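Alginate lyase AlgAT5 (Defluviitalea, PDB 5ZQI) probably cleaves alginate by beta-elimination, as an enzyme of polysaccharide lyase family 7 built on a beta-sandwich (jelly-roll) fold. Local coordinates at residues P72-D75 with A76-I79; M126-D129 with G130-A134; G250-E253 with D254-G257. All blocks are in the same frame, centred on the assembly; numbering follows the deposited sequence.

In the fold
The three contacts follow one another along the chain, each closing a short local loop; none nests in or crosses another. Contact 1 (72-79) comes first, in the connection from strand 67-70 to strand 78-79. Contact 2 (126-134) then turns strand 120-127 into the short strand 132-133. Both reach the same antiparallel sheet, their nearest atoms about 7 Å apart. Contact 3 (250-257) comes late, where the loop after strand 241-243 enters strand 256-269 and so leads into the other sheet of the sandwich. Its centre is about 33 Å from that of contact 2, on the opposite side of the chain's centre, and about 18 Å from that of contact 1.

Contact 1. Residues P72-D75 with A76-I79; sequences PIND and AEEI
A tight connection between the antiparallel strands 67-70 and 78-79 brings N74 and E77 side by side at the protein surface, their side chains pointing the same way. ND2 of N74 donates to OE1 of E77 over 3.0 Å, in a bent bond with an N-H...O angle of 140°. The donor approaches nearly along the C-O axis of the carboxylate, while OE1 lies somewhat out of the asparagine's amide plane; the two flat groups are turned 49° apart. E77 reaches this position because its CG is anti to the backbone N (chi1 177°) and the chain beyond runs extended, long enough to bring the carboxylate level with the asparagine amide. Nearer the backbone, the CB atoms of N74 and E77 pack at 3.8 Å, and CB of E77 rests 3.5 Å from O of N74. With an alanine in place of E77, ND2 of N74 would probably lose its carboxylate partner and its amide would be freer to turn. The backbone itself makes a left-handed alpha-turn: N74, D75 and A76 all have positive phi, and N of E77 returns to O of I73 at 3.3 Å in a nearly straight bond. Asparagine, and to a lesser degree aspartate, tolerate such angles; alanine does so less readily, but its small CB avoids the crowding a branched side chain would bring. A76 also touches T70 and T113, and N of D75 is hydrogen-bonded to OD2 of D111, anchoring the turn. Where strand 78-79 begins, E78 forms a salt bridge with K68 of the partner strand, and I79 pairs with L69 through the backbone.

Contact 2. Residues M126-D129 with G130-A134; sequences MTND and GQDKA
T127 and D132 pair through two backbone bonds, N of T127 to O of D132 at 2.7 Å and N of D132 to O of T127 at 3.0 Å. Side chains add two more. ND2 of N128 donates to OD2 of D132 over 3.1 Å; OD2 lies close to the amide plane, yet ND2 stands above the plane of the carboxylate, the planes 49° apart. N128 extends that way because its CG is anti to the backbone N (chi1 -170°). Across the tip, NE2 of Q131 gives an almost straight bond (170°) to O of D129 at 3.1 Å, its chain folded back at chi2; the same nitrogen also reaches O of Q81. These bonds close the beta hairpin of strands 120-127 and 132-133, whose type I' turn runs from N128 to Q131. Asparagine, aspartate and glycine suit N128, D129 and G130, where phi is positive, and a side chain at G130 would press on O of D129. OD1 of N66 accepts a hydrogen bond from N of G130. Q131 and D132 both face T127 in a classic beta bulge: N of Q131 bonds to O of N128 and more weakly, at 3.2 Å, to O of T127. On the sheet face shared by T127 and D132, CG2 of the threonine packs on CB of the aspartate at 3.7 Å. Although the side chains of M126 and K133 set off in diverging directions, the flexible, bent methionine brings SD and CE back to CG of K133; its CB lies 3.8 Å from CA of G130, its CE 3.4 Å from O of D132.

Contact 3. Residues G250-E253 with D254-G257; sequences GDSE and DAYG
S252 and D254 meet because both first torsions put the polar group between the backbone N and the carbonyl carbon, OG of S252 at chi1 71° and CG of D254 at chi1 55°. They are the first and third residues of a type I beta turn running from S252 to A255, which leads the chain into strand 256-269 of the sandwich. OG of S252 donates to OD1 of D254 at 2.5 Å, a very short bond whose exact length deserves caution. Serine suits the first place of such a turn, its short hydroxyl bending back over it, and aspartate is common at the third. The backbone bond from N of A255 to O of S252 at 3.2 Å closes the turn. E253, exposed at the second place, lies beside T247, while backbone bonds of E253 to G109 and of A255 to C108 dock the turn on the segment that follows strand 102-107 of the same chain. The buried carboxylate of D251 is gripped by OG of S245 and the backbone nitrogens of V157 and K158, which fix its rotation. Against it the small, buried A255 fits closely, its CB 3.5 Å from O of S252 and 3.8 Å from OD1 of D251.

Contact 1. Residues P72-D75 with A76-I79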
loop_
_atom_site.group_PDB
_atom_site.type_symbol
_atom_site.label_atom_id
_atom_site.label_comp_id
_atom_site.label_asym_id
_atom_site.label_seq_id
_atom_site.Cartn_x
_atom_site.Cartn_y
_atom_site.Cartn_z
ATOM N N PRO A 72 3.783 -4.356 11.643
ATOM C CA PRO A 72 2.630 -4.909 12.373
ATOM C C PRO A 72 2.947 -5.425 13.776
ATOM O O PRO A 72 2.157 -6.154 14.397
ATOM C CB PRO A 72 2.180 -6.065 11.472
ATOM C CG PRO A 72 3.512 -6.553 10.898
ATOM C CD PRO A 72 4.330 -5.301 10.639
ATOM N N ILE A 73 4.121 -5.040 14.279
ATOM C CA ILE A 73 4.617 -5.468 15.587
ATOM C C ILE A 73 5.221 -4.259 16.286
ATOM O O ILE A 73 5.283 -3.168 15.724
ATOM C CB ILE A 73 5.659 -6.611 15.501
ATOM C CG1 ILE A 73 6.815 -6.152 14.628
ATOM C CG2 ILE A 73 4.998 -7.883 14.973
ATOM C CD1 ILE A 73 8.044 -7.087 14.708
ATOM N N ASN A 74 5.675 -4.470 17.536
ATOM C CA ASN A 74 6.411 -3.447 18.285
ATOM C C ASN A 74 5.625 -2.144 18.389
ATOM O O ASN A 74 6.185 -1.050 18.258
ATOM C CB ASN A 74 7.784 -3.210 17.661
ATOM C CG ASN A 74 8.632 -4.479 17.609
ATOM O OD1 ASN A 74 8.435 -5.422 18.377
ATOM N ND2 ASN A 74 9.558 -4.512 16.673
ATOM N N ASP A 75 4.336 -2.250 18.700
ATOM C CA ASP A 75 3.465 -1.083 18.826
ATOM C C ASP A 75 3.404 -0.296 17.519
ATOM O O ASP A 75 3.369 0.929 17.510
ATOM C CB ASP A 75 3.910 -0.211 20.000
ATOM C CG ASP A 75 3.840 -0.961 21.322
ATOM O OD1 ASP A 75 2.822 -1.667 21.548
ATOM O OD2 ASP A 75 4.797 -0.867 22.129
ATOM N N ALA A 76 3.337 -1.015 16.394
ATOM C CA ALA A 76 3.297 -0.396 15.067
ATOM C C ALA A 76 4.488 0.549 14.874
ATOM O O ALA A 76 4.366 1.687 14.409
ATOM C CB ALA A 76 1.954 0.314 14.846
ATOM N N GLU A 77 5.673 0.012 15.143
ATOM C CA GLU A 77 6.912 0.771 15.033
ATOM C C GLU A 77 7.143 1.275 13.617
ATOM O O GLU A 77 6.861 0.579 12.633
ATOM C CB GLU A 77 8.086 -0.137 15.449
ATOM C CG GLU A 77 9.465 0.458 15.322
ATOM C CD GLU A 77 10.542 -0.485 15.803
ATOM O OE1 GLU A 77 10.191 -1.614 16.168
ATOM O OE2 GLU A 77 11.718 -0.105 15.815
ATOM N N GLU A 78 7.700 2.477 13.523
ATOM C CA GLU A 78 8.139 3.035 12.264
ATOM C C GLU A 78 9.643 2.879 12.098
ATOM O O GLU A 78 10.419 3.157 13.026
ATOM C CB GLU A 78 7.780 4.513 12.129
ATOM C CG GLU A 78 6.292 4.785 12.091
ATOM C CD GLU A 78 5.954 6.223 11.762
ATOM O OE1 GLU A 78 6.853 7.089 11.827
ATOM O OE2 GLU A 78 4.774 6.492 11.442
ATOM N N ILE A 79 10.045 2.426 10.915
ATOM C CA ILE A 79 11.443 2.391 10.506
ATOM C C ILE A 79 11.622 3.479 9.462
ATOM O O ILE A 79 11.030 3.401 8.377
ATOM C CB ILE A 79 11.859 1.023 9.937
ATOM C CG1 ILE A 79 11.415 -0.162 10.817
ATOM C CG2 ILE A 79 13.397 1.010 9.707
ATOM C CD1 ILE A 79 11.976 -0.201 12.209
#

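Contact 2. Residues M126-D129 with G130-A134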
loop_
_atom_site.group_PDB
_atom_site.type_symbol
_atom_site.label_atom_id
_atom_site.label_comp_id
_atom_site.label_asym_id
_atom_site.label_seq_id
_atom_site.Cartn_x
_atom_site.Cartn_y
_atom_site.Cartn_z
ATOM N N MET A 126 7.565 9.819 1.892
ATOM C CA MET A 126 8.392 10.881 2.436
ATOM C C MET A 126 9.039 11.679 1.315
ATOM O O MET A 126 8.825 11.401 0.132
ATOM C CB MET A 126 9.464 10.254 3.335
ATOM C CG MET A 126 8.858 9.370 4.462
ATOM S SD MET A 126 7.891 10.255 5.713
ATOM C CE MET A 126 9.187 11.017 6.663
ATOM N N THR A 127 9.830 12.683 1.707
ATOM C CA THR A 127 10.564 13.524 0.773
ATOM C C THR A 127 11.846 13.958 1.456
ATOM O O THR A 127 12.025 13.763 2.668
ATOM C CB THR A 127 9.700 14.704 0.318
ATOM O OG1 THR A 127 10.313 15.342 -0.813
ATOM C CG2 THR A 127 9.497 15.695 1.439
ATOM N N ASN A 128 12.756 14.515 0.654
ATOM C CA ASN A 128 14.030 15.050 1.134
ATOM C C ASN A 128 14.843 13.979 1.867
ATOM O O ASN A 128 15.090 14.049 3.075
ATOM C CB ASN A 128 13.787 16.270 2.032
ATOM C CG ASN A 128 15.042 17.021 2.368
ATOM O OD1 ASN A 128 16.025 16.986 1.623
ATOM N ND2 ASN A 128 15.013 17.715 3.491
ATOM N N ASP A 129 15.279 12.984 1.099
ATOM C CA ASP A 129 16.120 11.918 1.642
ATOM C C ASP A 129 15.394 11.135 2.728
ATOM O O ASP A 129 16.015 10.570 3.633
ATOM C CB ASP A 129 17.431 12.495 2.183
ATOM C CG ASP A 129 18.501 11.455 2.369
ATOM O OD1 ASP A 129 18.423 10.402 1.699
ATOM O OD2 ASP A 129 19.423 11.693 3.181
ATOM N N GLY A 130 14.073 11.080 2.637
ATOM C CA GLY A 130 13.282 10.342 3.586
ATOM C C GLY A 130 13.102 10.986 4.930
ATOM O O GLY A 130 12.605 10.326 5.842
ATOM N N GLN A 131 13.450 12.253 5.086
ATOM C CA GLN A 131 13.412 12.898 6.383
ATOM C C GLN A 131 12.146 13.694 6.640
ATOM O O GLN A 131 11.800 13.884 7.813
ATOM C CB GLN A 131 14.608 13.839 6.553
ATOM C CG GLN A 131 15.938 13.143 6.419
ATOM C CD GLN A 131 16.059 11.949 7.337
ATOM O OE1 GLN A 131 15.986 12.081 8.550
ATOM N NE2 GLN A 131 16.191 10.760 6.754
ATOM N N ASP A 132 11.454 14.144 5.597
ATOM C CA ASP A 132 10.257 14.966 5.726
ATOM C C ASP A 132 9.032 14.221 5.206
ATOM O O ASP A 132 9.102 13.446 4.239
ATOM C CB ASP A 132 10.398 16.298 4.951
ATOM C CG ASP A 132 11.589 17.129 5.397
ATOM O OD1 ASP A 132 12.005 17.052 6.557
ATOM O OD2 ASP A 132 12.119 17.897 4.562
ATOM N N LYS A 133 7.884 14.496 5.817
ATOM C CA LYS A 133 6.638 13.898 5.338
ATOM C C LYS A 133 6.193 14.522 4.019
ATOM O O LYS A 133 6.152 15.750 3.874
ATOM C CB LYS A 133 5.550 14.046 6.400
ATOM C CG LYS A 133 5.802 13.191 7.613
ATOM C CD LYS A 133 4.784 13.445 8.734
ATOM C CE LYS A 133 4.969 14.814 9.412
ATOM N NZ LYS A 133 6.284 14.991 10.138
ATOM N N ALA A 134 5.834 13.670 3.061
ATOM C CA ALA A 134 5.265 14.177 1.826
ATOM C C ALA A 134 3.880 14.756 2.075
ATOM O O ALA A 134 3.105 14.247 2.887
ATOM C CB ALA A 134 5.176 13.053 0.782
#

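Contact 3. Residues G250-E253 with D254-G257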
loop_
_atom_site.group_PDB
_atom_site.type_symbol
_atom_site.label_atom_id
_atom_site.label_comp_id
_atom_site.label_asym_id
_atom_site.label_seq_id
_atom_site.Cartn_x
_atom_site.Cartn_y
_atom_site.Cartn_z
ATOM N N GLY A 250 -13.295 -12.533 13.695
ATOM C CA GLY A 250 -13.303 -13.974 13.696
ATOM C C GLY A 250 -12.058 -14.605 13.099
ATOM O O GLY A 250 -11.929 -15.820 13.133
ATOM N N ASP A 251 -11.136 -13.807 12.579
ATOM C CA ASP A 251 -9.884 -14.367 12.106
ATOM C C ASP A 251 -8.981 -14.711 13.282
ATOM O O ASP A 251 -9.059 -14.099 14.350
ATOM C CB ASP A 251 -9.196 -13.391 11.147
ATOM C CG ASP A 251 -9.665 -13.579 9.698
ATOM O OD1 ASP A 251 -9.459 -14.702 9.181
ATOM O OD2 ASP A 251 -10.262 -12.657 9.103
ATOM N N SER A 252 -8.132 -15.721 13.079
ATOM C CA SER A 252 -7.132 -16.083 14.070
ATOM C C SER A 252 -5.984 -15.070 14.074
ATOM O O SER A 252 -5.777 -14.312 13.128
ATOM C CB SER A 252 -6.596 -17.484 13.796
ATOM O OG SER A 252 -5.786 -17.499 12.653
ATOM N N GLU A 253 -5.227 -15.066 15.173
ATOM C CA GLU A 253 -4.110 -14.133 15.274
ATOM C C GLU A 253 -3.095 -14.334 14.157
ATOM O O GLU A 253 -2.464 -13.363 13.711
ATOM C CB GLU A 253 -3.427 -14.264 16.636
ATOM C CG GLU A 253 -4.275 -13.756 17.811
ATOM C CD GLU A 253 -3.693 -14.108 19.156
ATOM O OE1 GLU A 253 -2.567 -14.642 19.201
ATOM O OE2 GLU A 253 -4.363 -13.854 20.177
ATOM N N ASP A 254 -2.933 -15.568 13.678
ATOM C CA ASP A 254 -1.919 -15.877 12.677
ATOM C C ASP A 254 -2.456 -15.877 11.244
ATOM O O ASP A 254 -1.683 -16.105 10.305
ATOM C CB ASP A 254 -1.245 -17.225 12.989
ATOM C CG ASP A 254 -2.218 -18.363 13.129
ATOM O OD1 ASP A 254 -3.400 -18.208 12.761
ATOM O OD2 ASP A 254 -1.788 -19.426 13.628
ATOM N N ALA A 255 -3.741 -15.610 11.043
ATOM C CA ALA A 255 -4.232 -15.324 9.701
ATOM C C ALA A 255 -3.563 -14.053 9.205
ATOM O O ALA A 255 -3.171 -13.192 10.000
ATOM C CB ALA A 255 -5.747 -15.158 9.693
ATOM N N TYR A 256 -3.397 -13.933 7.892
ATOM C CA TYR A 256 -2.664 -12.765 7.420
ATOM C C TYR A 256 -2.965 -12.408 5.972
ATOM O O TYR A 256 -3.421 -13.232 5.169
ATOM C CB TYR A 256 -1.149 -12.978 7.574
ATOM C CG TYR A 256 -0.567 -14.132 6.764
ATOM C CD1 TYR A 256 -0.624 -15.445 7.222
ATOM C CD2 TYR A 256 0.091 -13.875 5.568
ATOM C CE1 TYR A 256 -0.028 -16.475 6.497
ATOM C CE2 TYR A 256 0.668 -14.899 4.830
ATOM C CZ TYR A 256 0.608 -16.191 5.302
ATOM O OH TYR A 256 1.209 -17.189 4.543
ATOM N N GLY A 257 -2.660 -11.149 5.666
ATOM C CA GLY A 257 -2.522 -10.680 4.300
ATOM C C GLY A 257 -1.049 -10.576 3.924
ATOM O O GLY A 257 -0.205 -10.249 4.753
#